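Local coordinates for protein mosquitocidal toxin (Lysinibacillus sphaericus, PDB 2VSE) that kills mosquito larvae, probably by pairing an ADP-ribosyltransferase domain, which would modify target proteins, with ricin-B-like lectin domains suited to binding sugars, at residues L265-N270 / I311-K316; I715-N720 / I732-W737. All coordinates share one frame; numbering follows the deposited sequence.

From the N terminus, the chain first builds the ADP-ribosyltransferase-like part and then runs through a series of ricin-B-like beta-trefoils. Contact 1 sits where the first of these begins: 265-270, the lead-in to strand 271-277, meets the end of strand 309-314, closing a loop of about 40 residues that holds strands 271-277, 283-287 and 294-300. Contact 2 lies in the last lectin range, where the end of strand 713-717 is tied to the 3-10 turn ahead of strand 737-742, closing a short loop around strand 724-728. The two loops follow in series, neither nested nor crossed. The centres of contact 1 and contact 2 are about 71 Å apart, on opposite sides of the chain's centre.

Contact 1. Residues L265-N270 / I311-K316; sequences LNVIQN and IKYDSK
Asn270 reaches from the end of the lead-in segment alongside the end of strand 309-314, where its OD1 takes the backbone N-H of Tyr313 at 2.9 Å in a nearly straight bond (169°), the donor tilted out of the carbonyl plane. With CG anti to the carbonyl carbon (chi1 -63°), the amide lies over the Lys312 backbone. Its other end is fixed too: ND2 gives a hydrogen bond to a water, 2.7 Å away, that passes one on to Tyr313 O. One amide thus serves Tyr313 N directly and its O through the water. Beside it, Asn270 CA makes a CA-H...O contact with Ile311 O (3.2 Å).

CG anti to N (chi1 -178°) brings the Tyr313 ring beneath Val267. The CG1 methyl of Val267 sits over one ring face, 4.0 Å from the centroid in a CH-pi contact, while Tyr313 OH is hydrogen-bonded to Asn318. Deeper in, the CG2 methyls of Ile268 and Ile311 meet at 3.9 Å, next to Tyr273. Asn207 accepts from Gln269 N, linking the lead-in back to the preceding part of the chain. The Asn270 amide follows the Ser271-Ile311 backbone pairing, where the chain enters the antiparallel sheet of a ricin-type beta-trefoil.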
loop_
_atom_site.group_PDB
_atom_site.type_symbol
_atom_site.label_atom_id
_atom_site.label_comp_id
_atom_site.label_asym_id
_atom_site.label_seq_id
_atom_site.Cartn_x
_atom_site.Cartn_y
_atom_site.Cartn_z
ATOM N N LEU A 265 8.417 -14.579 29.031
ATOM C CA LEU A 265 9.800 -14.155 29.047
ATOM C C LEU A 265 9.907 -12.826 29.786
ATOM O O LEU A 265 10.258 -12.798 30.978
ATOM C CB LEU A 265 10.389 -14.103 27.605
ATOM C CG LEU A 265 10.707 -15.461 26.924
ATOM C CD1 LEU A 265 11.663 -15.327 25.751
ATOM C CD2 LEU A 265 11.256 -16.539 27.932
ATOM N N ASN A 266 9.540 -11.747 29.088
ATOM C CA ASN A 266 9.841 -10.369 29.494
ATOM C C ASN A 266 11.353 -10.175 29.668
ATOM O O ASN A 266 11.836 -9.618 30.666
ATOM C CB ASN A 266 9.061 -9.959 30.751
ATOM C CG ASN A 266 8.525 -8.543 30.661
ATOM O OD1 ASN A 266 9.043 -7.629 31.300
ATOM N ND2 ASN A 266 7.483 -8.353 29.857
ATOM N N VAL A 267 12.087 -10.670 28.678
ATOM C CA VAL A 267 13.522 -10.539 28.627
ATOM C C VAL A 267 13.875 -9.777 27.371
ATOM O O VAL A 267 13.016 -9.553 26.509
ATOM C CB VAL A 267 14.209 -11.923 28.607
ATOM C CG1 VAL A 267 13.996 -12.659 29.945
ATOM C CG2 VAL A 267 13.702 -12.759 27.440
ATOM N N ILE A 268 15.128 -9.353 27.272
ATOM C CA ILE A 268 15.639 -8.821 26.024
ATOM C C ILE A 268 16.185 -10.006 25.237
ATOM O O ILE A 268 17.084 -10.693 25.709
ATOM C CB ILE A 268 16.732 -7.757 26.267
ATOM C CG1 ILE A 268 16.173 -6.578 27.081
ATOM C CG2 ILE A 268 17.340 -7.288 24.953
ATOM C CD1 ILE A 268 14.924 -5.880 26.482
ATOM N N GLN A 269 15.610 -10.267 24.063
ATOM C CA GLN A 269 16.072 -11.349 23.187
ATOM C C GLN A 269 17.493 -11.063 22.720
ATOM O O GLN A 269 17.814 -9.913 22.450
ATOM C CB GLN A 269 15.156 -11.489 21.965
ATOM C CG GLN A 269 13.770 -12.022 22.247
ATOM C CD GLN A 269 13.791 -13.371 22.966
ATOM O OE1 GLN A 269 14.285 -14.375 22.436
ATOM N NE2 GLN A 269 13.254 -13.393 24.179
ATOM N N ASN A 270 18.328 -12.105 22.625
ATOM C CA ASN A 270 19.719 -11.963 22.163
ATOM C C ASN A 270 19.781 -11.424 20.739
ATOM O O ASN A 270 19.396 -12.123 19.801
ATOM C CB ASN A 270 20.477 -13.302 22.190
ATOM C CG ASN A 270 20.620 -13.882 23.580
ATOM O OD1 ASN A 270 20.244 -13.261 24.578
ATOM N ND2 ASN A 270 21.168 -15.090 23.654
ATOM N N ILE A 311 23.326 -7.756 22.889
ATOM C CA ILE A 311 22.867 -8.009 24.247
ATOM C C ILE A 311 22.615 -9.497 24.373
ATOM O O ILE A 311 21.929 -10.083 23.535
ATOM C CB ILE A 311 21.614 -7.164 24.607
ATOM C CG1 ILE A 311 21.958 -5.669 24.532
ATOM C CG2 ILE A 311 21.086 -7.541 25.990
ATOM C CD1 ILE A 311 20.799 -4.744 24.856
ATOM N N LYS A 312 23.199 -10.105 25.398
ATOM C CA LYS A 312 23.133 -11.553 25.602
ATOM C C LYS A 312 22.664 -11.851 27.016
ATOM O O LYS A 312 23.286 -11.414 27.988
ATOM C CB LYS A 312 24.507 -12.187 25.375
ATOM C CG LYS A 312 24.472 -13.697 25.238
ATOM C CD LYS A 312 25.850 -14.314 25.484
ATOM C CE LYS A 312 25.876 -15.804 25.110
ATOM N NZ LYS A 312 25.440 -16.019 23.685
ATOM N N TYR A 313 21.568 -12.599 27.111
ATOM C CA TYR A 313 20.940 -12.935 28.387
ATOM C C TYR A 313 21.551 -14.183 29.024
ATOM O O TYR A 313 21.904 -15.150 28.331
ATOM C CB TYR A 313 19.447 -13.161 28.172
ATOM C CG TYR A 313 18.621 -13.477 29.407
ATOM C CD1 TYR A 313 18.629 -12.639 30.523
ATOM C CD2 TYR A 313 17.782 -14.597 29.431
ATOM C CE1 TYR A 313 17.841 -12.920 31.638
ATOM C CE2 TYR A 313 16.987 -14.894 30.545
ATOM C CZ TYR A 313 17.022 -14.050 31.640
ATOM O OH TYR A 313 16.239 -14.334 32.731
ATOM N N ASP A 314 21.662 -14.153 30.348
ATOM C CA ASP A 314 22.055 -15.315 31.113
ATOM C C ASP A 314 20.871 -15.761 31.975
ATOM O O ASP A 314 20.394 -15.000 32.828
ATOM C CB ASP A 314 23.270 -14.973 31.971
ATOM C CG ASP A 314 23.905 -16.197 32.609
ATOM O OD1 ASP A 314 23.241 -16.864 33.434
ATOM O OD2 ASP A 314 25.084 -16.477 32.298
ATOM N N SER A 315 20.395 -16.986 31.736
ATOM C CA SER A 315 19.267 -17.564 32.480
ATOM C C SER A 315 19.536 -17.620 33.978
ATOM O O SER A 315 18.761 -17.089 34.778
ATOM C CB SER A 315 18.960 -18.994 32.004
ATOM O OG SER A 315 18.508 -19.016 30.664
ATOM N N LYS A 316 20.639 -18.272 34.341
ATOM C CA LYS A 316 20.948 -18.570 35.727
ATOM C C LYS A 316 21.030 -17.316 36.601
ATOM O O LYS A 316 20.654 -17.347 37.781
ATOM C CB LYS A 316 22.256 -19.375 35.813
ATOM C CG LYS A 316 22.110 -20.898 35.540
ATOM C CD LYS A 316 23.459 -21.571 35.178
ATOM C CE LYS A 316 23.989 -21.080 33.802
ATOM N NZ LYS A 316 25.394 -21.519 33.518
HETATM O O HOH W 1 21.770 -16.356 25.945
#

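Contact 2. Residues I715-N720 / I732-W737; sequences ITMNSN and INNQSW
Trp737 NE1 donates to Ile715 O (3.0 Å, 173°), with the acceptor in the indole plane but the donor well above the carbonyl plane. The same oxygen accepts from a water that also donates to Gln735 O, so two donors grip Ile715 O. Gln735 O has a further partner in Asn704 ND2.

Two residues along the strand, Met717 N is satisfied by Asn734 O at 3.0 Å, and the Asn734 side chain answers in the other direction: ND2 donates to Met717 O (2.9 Å), again from above the carbonyl plane. Asn734 CG stands beside its own backbone N (chi1 -75°), turning the amide back over the strand end; ND2 also donates to a water bound to Ser719 O.

Gln735, extended beyond CG, brings NE2 to Thr716 OG1 at 2.9 Å, with the hydroxyl oxygen in the amide plane. Asp728 O takes another bond from NE2, Ile730 N donates to OE1, and Thr716 OG1 also bonds to Ile714 O. Met717 CB lies 4.1 Å from Trp737 CH2; Ile715 CG2 meets NE1 and CZ2, its side chain crossing the indole at about a right angle. Gln735-Ser736-Trp737 is the QxW motif of ricin-B repeats: in this buried contact, amides and indole bond strand carbonyls and a hydroxyl, pinning the 3-10 turn to strand 713-717.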
loop_
_atom_site.group_PDB
_atom_site.type_symbol
_atom_site.label_atom_id
_atom_site.label_comp_id
_atom_site.label_asym_id
_atom_site.label_seq_id
_atom_site.Cartn_x
_atom_site.Cartn_y
_atom_site.Cartn_z
ATOM N N ILE A 715 -36.318 -2.054 -11.198
ATOM C CA ILE A 715 -36.854 -2.468 -12.487
ATOM C C ILE A 715 -37.680 -3.741 -12.291
ATOM O O ILE A 715 -37.219 -4.699 -11.688
ATOM C CB ILE A 715 -35.740 -2.642 -13.572
ATOM C CG1 ILE A 715 -35.018 -1.303 -13.821
ATOM C CG2 ILE A 715 -36.347 -3.151 -14.881
ATOM C CD1 ILE A 715 -34.032 -1.289 -14.992
ATOM N N THR A 716 -38.920 -3.718 -12.782
ATOM C CA THR A 716 -39.858 -4.800 -12.527
ATOM C C THR A 716 -40.579 -5.206 -13.799
ATOM O O THR A 716 -41.077 -4.356 -14.541
ATOM C CB THR A 716 -40.863 -4.341 -11.478
ATOM O OG1 THR A 716 -40.139 -3.984 -10.302
ATOM C CG2 THR A 716 -41.908 -5.426 -11.150
ATOM N N MET A 717 -40.609 -6.503 -14.061
ATOM C CA MET A 717 -41.407 -7.040 -15.155
ATOM C C MET A 717 -42.877 -7.009 -14.717
ATOM O O MET A 717 -43.192 -7.452 -13.601
ATOM C CB MET A 717 -40.957 -8.473 -15.486
ATOM C CG MET A 717 -41.715 -9.100 -16.652
ATOM S SD MET A 717 -41.240 -10.791 -17.025
ATOM C CE MET A 717 -40.091 -10.506 -18.309
ATOM N N ASN A 718 -43.772 -6.493 -15.561
ATOM C CA ASN A 718 -45.198 -6.439 -15.188
ATOM C C ASN A 718 -45.855 -7.819 -15.197
ATOM O O ASN A 718 -45.236 -8.790 -15.662
ATOM C CB ASN A 718 -45.977 -5.432 -16.033
ATOM C CG ASN A 718 -45.926 -5.736 -17.518
ATOM O OD1 ASN A 718 -45.401 -6.770 -17.945
ATOM N ND2 ASN A 718 -46.478 -4.817 -18.327
ATOM N N SER A 719 -47.086 -7.919 -14.681
ATOM C CA SER A 719 -47.744 -9.213 -14.577
ATOM C C SER A 719 -47.929 -9.947 -15.905
ATOM O O SER A 719 -47.769 -11.178 -15.948
ATOM C CB SER A 719 -49.062 -9.144 -13.805
ATOM O OG SER A 719 -49.870 -8.074 -14.224
ATOM N N ASN A 720 -48.257 -9.196 -16.961
ATOM C CA ASN A 720 -48.425 -9.720 -18.327
ATOM C C ASN A 720 -47.131 -10.179 -18.966
ATOM O O ASN A 720 -47.169 -10.858 -19.983
ATOM C CB ASN A 720 -49.000 -8.634 -19.242
ATOM C CG ASN A 720 -50.451 -8.347 -18.961
ATOM O OD1 ASN A 720 -51.187 -9.218 -18.462
ATOM N ND2 ASN A 720 -50.884 -7.122 -19.268
ATOM N N ILE A 732 -39.886 -9.827 -5.208
ATOM C CA ILE A 732 -40.587 -10.818 -6.040
ATOM C C ILE A 732 -39.731 -11.345 -7.188
ATOM O O ILE A 732 -38.711 -10.744 -7.555
ATOM C CB ILE A 732 -41.937 -10.273 -6.573
ATOM C CG1 ILE A 732 -41.721 -8.973 -7.357
ATOM C CG2 ILE A 732 -42.922 -10.067 -5.416
ATOM C CD1 ILE A 732 -42.965 -8.451 -8.070
ATOM N N ASN A 733 -40.140 -12.480 -7.747
ATOM C CA ASN A 733 -39.421 -13.080 -8.887
ATOM C C ASN A 733 -39.246 -12.097 -10.056
ATOM O O ASN A 733 -38.181 -12.089 -10.685
ATOM C CB ASN A 733 -40.090 -14.382 -9.358
ATOM C CG ASN A 733 -39.903 -15.537 -8.375
ATOM O OD1 ASN A 733 -38.790 -16.032 -8.170
ATOM N ND2 ASN A 733 -41.000 -15.985 -7.778
ATOM N N ASN A 734 -40.269 -11.273 -10.321
ATOM C CA ASN A 734 -40.226 -10.280 -11.414
ATOM C C ASN A 734 -39.295 -9.072 -11.201
ATOM O O ASN A 734 -39.256 -8.161 -12.024
ATOM C CB ASN A 734 -41.643 -9.786 -11.744
ATOM C CG ASN A 734 -42.454 -10.808 -12.518
ATOM O OD1 ASN A 734 -42.195 -12.018 -12.436
ATOM N ND2 ASN A 734 -43.458 -10.337 -13.256
ATOM N N GLN A 735 -38.541 -9.071 -10.108
ATOM C CA GLN A 735 -37.655 -7.960 -9.789
ATOM C C GLN A 735 -36.223 -8.472 -9.646
ATOM O O GLN A 735 -35.287 -7.734 -9.302
ATOM C CB GLN A 735 -38.111 -7.298 -8.492
ATOM C CG GLN A 735 -39.382 -6.483 -8.654
ATOM C CD GLN A 735 -39.846 -5.836 -7.369
ATOM O OE1 GLN A 735 -39.775 -6.437 -6.283
ATOM N NE2 GLN A 735 -40.318 -4.606 -7.474
ATOM N N SER A 736 -36.054 -9.757 -9.903
ATOM C CA SER A 736 -34.749 -10.354 -9.758
ATOM C C SER A 736 -34.217 -10.785 -11.112
ATOM O O SER A 736 -34.566 -11.861 -11.620
ATOM C CB SER A 736 -34.798 -11.536 -8.774
ATOM O OG SER A 736 -33.503 -12.057 -8.599
ATOM N N TRP A 737 -33.355 -9.952 -11.672
ATOM C CA TRP A 737 -32.868 -10.135 -13.039
ATOM C C TRP A 737 -31.532 -10.845 -13.105
ATOM O O TRP A 737 -30.589 -10.491 -12.389
ATOM C CB TRP A 737 -32.712 -8.774 -13.706
ATOM C CG TRP A 737 -33.969 -8.032 -13.790
ATOM C CD1 TRP A 737 -34.490 -7.181 -12.851
ATOM C CD2 TRP A 737 -34.905 -8.071 -14.867
ATOM N NE1 TRP A 737 -35.695 -6.678 -13.287
ATOM C CE2 TRP A 737 -35.973 -7.207 -14.525
ATOM C CE3 TRP A 737 -34.943 -8.741 -16.097
ATOM C CZ2 TRP A 737 -37.064 -6.991 -15.379
ATOM C CZ3 TRP A 737 -36.040 -8.528 -16.941
ATOM C CH2 TRP A 737 -37.079 -7.670 -16.570
HETATM O O HOH W 2 -34.857 -5.193 -10.069
HETATM O O HOH W 3 -45.603 -12.158 -14.339
#